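Local structure of N-acetyltransferase (Trypanosoma brucei, 3I3G) at residues A[63-68]-A[79-84]; A[75-79]-A[103-108]. The protein probably catalyses transfer of the acetyl group from acetyl-CoA to D-glucosamine 6-phosphate, a step on the route to UDP-N-acetylglucosamine. All coordinates share one frame; numbering follows the deposited sequence.

Contact 1: A[63-68]-A[79-84]; sequences GIVTKV and GSASLM
Val-65 and Leu-83 face each other as a hydrogen-bonded pair in the antiparallel hairpin of strands 65-71 and 76-86, part of the central sheet of this GNAT-fold protein. Backbone bonds come first: Val-65 N reaches Leu-83 O at 2.9 Å and Leu-83 N returns to Val-65 O at 2.7 Å. Two residues on, Lys-67 and Ala-81 repeat this pair of reciprocal hydrogen bonds. CA-H...O contacts add to these: Ser-82 CA on Val-65 O, between the two pairs, and Ser-80 CA on Lys-67 O, beyond the second.

Packing splits by face. Val-65, Lys-67, Ala-81 and Leu-83 share one face, where helix 113-127 lies on Lys-67, Ala-81 and Leu-83; the lysine curls away from segment 79-84 to a salt bridge with Asp-120. Next to the Val-65/Leu-83 pair, Ile-64 and Met-84 run side by side, Ile-64 CG1 3.6 Å from Met-84 CG, and both touch Gln-86 of the second subunit.

Side-chain polar contacts occupy the opposite face. Ser-80 OG brushes the Thr-66 methyl but bonds to His-34. With OG1 anti to its carbonyl carbon (chi1 -58°), Thr-66 presents the hydroxyl across the non-hydrogen-bonded pair, and Thr-66 OG1 is hydrogen-bonded to Ser-82 OG at 2.8 Å, either hydroxyl a possible donor.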
loop_
_atom_site.group_PDB
_atom_site.type_symbol
_atom_site.label_atom_id
_atom_site.label_comp_id
_atom_site.label_asym_id
_atom_site.label_seq_id
_atom_site.Cartn_x
_atom_site.Cartn_y
_atom_site.Cartn_z
ATOM N N GLY A 63 10.168 0.269 -4.778
ATOM C CA GLY A 63 9.819 -0.947 -5.505
ATOM C C GLY A 63 8.515 -0.827 -6.269
ATOM O O GLY A 63 7.961 -1.826 -6.729
ATOM N N ILE A 64 8.024 0.399 -6.405
ATOM C CA ILE A 64 6.785 0.647 -7.134
ATOM C C ILE A 64 6.996 0.518 -8.636
ATOM O O ILE A 64 7.941 1.080 -9.194
ATOM C CB ILE A 64 6.220 2.048 -6.833
ATOM C CG1 ILE A 64 5.924 2.198 -5.342
ATOM C CG2 ILE A 64 4.964 2.304 -7.653
ATOM C CD1 ILE A 64 5.460 3.584 -4.953
ATOM N N VAL A 65 6.110 -0.229 -9.286
ATOM C CA VAL A 65 6.130 -0.360 -10.735
ATOM C C VAL A 65 4.922 0.353 -11.328
ATOM O O VAL A 65 3.793 0.155 -10.879
ATOM C CB VAL A 65 6.089 -1.835 -11.172
ATOM C CG1 VAL A 65 6.130 -1.939 -12.690
ATOM C CG2 VAL A 65 7.237 -2.608 -10.549
ATOM N N THR A 66 5.160 1.186 -12.334
ATOM C CA THR A 66 4.071 1.883 -13.005
ATOM C C THR A 66 3.996 1.492 -14.476
ATOM O O THR A 66 4.959 1.661 -15.225
ATOM C CB THR A 66 4.210 3.413 -12.888
ATOM O OG1 THR A 66 4.251 3.788 -11.505
ATOM C CG2 THR A 66 3.031 4.104 -13.558
ATOM N N LYS A 67 2.849 0.959 -14.879
ATOM C CA LYS A 67 2.614 0.615 -16.272
ATOM C C LYS A 67 1.714 1.671 -16.895
ATOM O O LYS A 67 0.773 2.145 -16.261
ATOM C CB LYS A 67 1.966 -0.766 -16.388
ATOM C CG LYS A 67 2.771 -1.885 -15.746
ATOM C CD LYS A 67 4.156 -1.996 -16.365
ATOM C CE LYS A 67 4.089 -2.490 -17.800
ATOM N NZ LYS A 67 3.720 -3.932 -17.877
ATOM N N VAL A 68 2.008 2.043 -18.135
ATOM C CA VAL A 68 1.233 3.072 -18.814
ATOM C C VAL A 68 0.856 2.655 -20.229
ATOM O O VAL A 68 1.552 1.863 -20.865
ATOM C CB VAL A 68 2.013 4.400 -18.901
ATOM C CG1 VAL A 68 2.312 4.936 -17.511
ATOM C CG2 VAL A 68 3.297 4.208 -19.696
ATOM N N GLY A 79 -3.120 6.238 -20.183
ATOM C CA GLY A 79 -3.512 5.257 -19.178
ATOM C C GLY A 79 -2.373 4.928 -18.234
ATOM O O GLY A 79 -1.215 4.863 -18.645
ATOM N N SER A 80 -2.700 4.722 -16.962
ATOM C CA SER A 80 -1.686 4.394 -15.971
ATOM C C SER A 80 -2.246 3.584 -14.808
ATOM O O SER A 80 -3.401 3.751 -14.414
ATOM C CB SER A 80 -1.022 5.665 -15.439
ATOM O OG SER A 80 0.001 5.352 -14.507
ATOM N N ALA A 81 -1.407 2.709 -14.264
ATOM C CA ALA A 81 -1.737 1.938 -13.073
ATOM C C ALA A 81 -0.438 1.513 -12.402
ATOM O O ALA A 81 0.500 1.089 -13.074
ATOM C CB ALA A 81 -2.574 0.725 -13.437
ATOM N N SER A 82 -0.379 1.636 -11.080
ATOM C CA SER A 82 0.848 1.334 -10.349
ATOM C C SER A 82 0.697 0.113 -9.449
ATOM O O SER A 82 -0.397 -0.189 -8.973
ATOM C CB SER A 82 1.300 2.546 -9.532
ATOM O OG SER A 82 1.674 3.618 -10.380
ATOM N N LEU A 83 1.807 -0.581 -9.218
ATOM C CA LEU A 83 1.799 -1.800 -8.419
ATOM C C LEU A 83 2.884 -1.776 -7.348
ATOM O O LEU A 83 4.052 -1.514 -7.635
ATOM C CB LEU A 83 1.985 -3.026 -9.316
ATOM C CG LEU A 83 2.050 -4.375 -8.600
ATOM C CD1 LEU A 83 0.741 -4.660 -7.881
ATOM C CD2 LEU A 83 2.386 -5.496 -9.576
ATOM N N MET A 84 2.485 -2.051 -6.112
ATOM C CA MET A 84 3.423 -2.146 -5.002
ATOM C C MET A 84 3.351 -3.548 -4.414
ATOM O O MET A 84 2.337 -3.931 -3.835
ATOM C CB MET A 84 3.088 -1.112 -3.928
ATOM C CG MET A 84 2.974 0.314 -4.442
ATOM S SD MET A 84 2.576 1.493 -3.137
ATOM C CE MET A 84 1.096 0.755 -2.448
HETATM O O HOH W 1 6.026 -3.568 -7.038
#

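Contact 2: A[75-79]-A[103-108]; sequences GRIVG and VVDPSY. Unlike the reference sequence in segment 75-79: Arg-76 (reference Gly).
Arg-76 and Asp-105 form a salt bridge where strand 76-86 pairs with the end of strand 96-104, neighbours in the antiparallel part of the GNAT sheet. Arg-76, which replaces a glycine of the reference sequence, sends NH1 to Asp-105 OD1 at 2.8 Å; NH2 adds a weak second bond to the same oxygen. OD1 lies close to the guanidinium plane, yet the two flat groups stand 87° apart; NH1 approaches OD1 on the anti side, 32° out of the carboxylate plane, and both N-H groups go to the one oxygen.

The other carboxylate oxygen is engaged within its own chain turn: Ser-107 N donates to Asp-105 OD2 at 2.6 Å, closing an Asx turn, while Tyr-108 N bonds to Asp-105 O. The aspartate's own amide is used as well, since Asp-105 N reaches Val-78 O at 2.9 Å, from well above the carbonyl plane. Every polar group of Asp-105 is thereby bonded, which ties the strand end to the turn that follows it.

Val-78 and Gly-79 form a classic bulge opposite Phe-69, and Gly-79 pairs with Val-104 without hydrogen bonds; Gly-79 CA approaches Val-103 O instead. Helix 113-127 adds Leu-113 against Val-78, Val-104 and Tyr-108. Arg-76 NH2 reaches the edge of the tyrosine ring, and Val-78 CG2 makes a CH-pi contact over the face of the Tyr-108 ring, 4.0 Å from its centroid.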
loop_
_atom_site.group_PDB
_atom_site.type_symbol
_atom_site.label_atom_id
_atom_site.label_comp_id
_atom_site.label_asym_id
_atom_site.label_seq_id
_atom_site.Cartn_x
_atom_site.Cartn_y
_atom_site.Cartn_z
ATOM N N GLY A 75 3.498 9.998 -28.187
ATOM C CA GLY A 75 4.022 9.714 -26.857
ATOM C C GLY A 75 3.084 10.136 -25.740
ATOM O O GLY A 75 3.460 10.121 -24.568
ATOM N N ARG A 76 1.859 10.511 -26.094
ATOM C CA ARG A 76 0.900 10.952 -25.087
ATOM C C ARG A 76 0.475 9.793 -24.189
ATOM O O ARG A 76 0.116 8.719 -24.671
ATOM C CB ARG A 76 -0.323 11.609 -25.732
ATOM C CG ARG A 76 -1.093 12.515 -24.780
ATOM C CD ARG A 76 -2.210 13.268 -25.485
ATOM N NE ARG A 76 -3.356 12.411 -25.766
ATOM C CZ ARG A 76 -4.365 12.218 -24.923
ATOM N NH1 ARG A 76 -4.370 12.821 -23.743
ATOM N NH2 ARG A 76 -5.369 11.422 -25.259
ATOM N N ILE A 77 0.529 10.018 -22.881
ATOM C CA ILE A 77 0.158 9.000 -21.907
ATOM C C ILE A 77 -1.341 9.055 -21.637
ATOM O O ILE A 77 -1.853 10.062 -21.146
ATOM C CB ILE A 77 0.923 9.188 -20.583
ATOM C CG1 ILE A 77 2.432 9.228 -20.841
ATOM C CG2 ILE A 77 0.574 8.078 -19.602
ATOM C CD1 ILE A 77 3.004 7.920 -21.360
ATOM N N VAL A 78 -2.038 7.967 -21.951
ATOM C CA VAL A 78 -3.496 7.947 -21.871
ATOM C C VAL A 78 -4.028 6.924 -20.871
ATOM O O VAL A 78 -5.239 6.763 -20.723
ATOM C CB VAL A 78 -4.124 7.668 -23.250
ATOM C CG1 VAL A 78 -3.744 8.764 -24.233
ATOM C CG2 VAL A 78 -3.687 6.306 -23.764
ATOM N N GLY A 79 -3.120 6.238 -20.183
ATOM C CA GLY A 79 -3.512 5.257 -19.178
ATOM C C GLY A 79 -2.373 4.928 -18.234
ATOM O O GLY A 79 -1.215 4.863 -18.645
ATOM N N VAL A 103 -5.802 5.189 -13.601
ATOM C CA VAL A 103 -6.444 6.295 -14.301
ATOM C C VAL A 103 -6.376 6.123 -15.812
ATOM O O VAL A 103 -5.340 5.748 -16.361
ATOM C CB VAL A 103 -5.811 7.648 -13.917
ATOM C CG1 VAL A 103 -4.330 7.660 -14.263
ATOM C CG2 VAL A 103 -6.538 8.794 -14.613
ATOM N N VAL A 104 -7.491 6.396 -16.479
ATOM C CA VAL A 104 -7.552 6.319 -17.932
ATOM C C VAL A 104 -8.102 7.616 -18.505
ATOM O O VAL A 104 -9.086 8.158 -18.003
ATOM C CB VAL A 104 -8.432 5.147 -18.402
ATOM C CG1 VAL A 104 -8.665 5.227 -19.903
ATOM C CG2 VAL A 104 -7.794 3.820 -18.021
ATOM N N ASP A 105 -7.457 8.119 -19.551
ATOM C CA ASP A 105 -7.925 9.326 -20.211
ATOM C C ASP A 105 -9.362 9.121 -20.680
ATOM O O ASP A 105 -9.667 8.123 -21.331
ATOM C CB ASP A 105 -7.017 9.679 -21.390
ATOM C CG ASP A 105 -7.403 10.986 -22.050
ATOM O OD1 ASP A 105 -6.522 11.858 -22.204
ATOM O OD2 ASP A 105 -8.590 11.148 -22.403
ATOM N N PRO A 106 -10.253 10.064 -20.335
ATOM C CA PRO A 106 -11.664 9.974 -20.696
ATOM C C PRO A 106 -11.865 9.735 -22.190
ATOM O O PRO A 106 -12.838 9.093 -22.588
ATOM C CB PRO A 106 -12.228 11.346 -20.291
ATOM C CG PRO A 106 -11.040 12.204 -19.978
ATOM C CD PRO A 106 -9.956 11.277 -19.558
ATOM N N SER A 107 -10.948 10.244 -23.006
ATOM C CA SER A 107 -11.036 10.072 -24.452
ATOM C C SER A 107 -10.925 8.604 -24.851
ATOM O O SER A 107 -11.352 8.214 -25.937
ATOM C CB SER A 107 -9.950 10.887 -25.158
ATOM O OG SER A 107 -10.162 12.278 -24.983
ATOM N N TYR A 108 -10.353 7.794 -23.965
ATOM C CA TYR A 108 -10.161 6.372 -24.238
ATOM C C TYR A 108 -11.096 5.498 -23.407
ATOM O O TYR A 108 -10.827 4.318 -23.189
ATOM C CB TYR A 108 -8.703 5.973 -23.994
ATOM C CG TYR A 108 -7.766 6.429 -25.088
ATOM C CD1 TYR A 108 -7.347 5.553 -26.078
ATOM C CD2 TYR A 108 -7.312 7.740 -25.141
ATOM C CE1 TYR A 108 -6.496 5.965 -27.085
ATOM C CE2 TYR A 108 -6.461 8.161 -26.146
ATOM C CZ TYR A 108 -6.056 7.268 -27.114
ATOM O OH TYR A 108 -5.208 7.681 -28.117
#

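Contacts 1 and 2 share Gly-79 and read along one strand, 76-86, which borders strand 65-71 on one edge and strand 96-104 on the other; their centres are about 14 Å apart. Where they meet, Ser-80 N lies 2.9 Å from Val-103 O, a probable hydrogen bond that carries the pairing of contact 2 on into the strand of contact 1. Toward the other neighbour, Val-68 CB packs against Ile-77 CG2 at 4.0 Å. Helices 31-38 and 113-127 touch both contacts. Contact 1 lies near the centre of the chain and reaches the second subunit, whereas contact 2 sits farther out, where strand 96-104 ends ahead of helix 113-127, whose start in GNAT enzymes binds acetyl-CoA pyrophosphate.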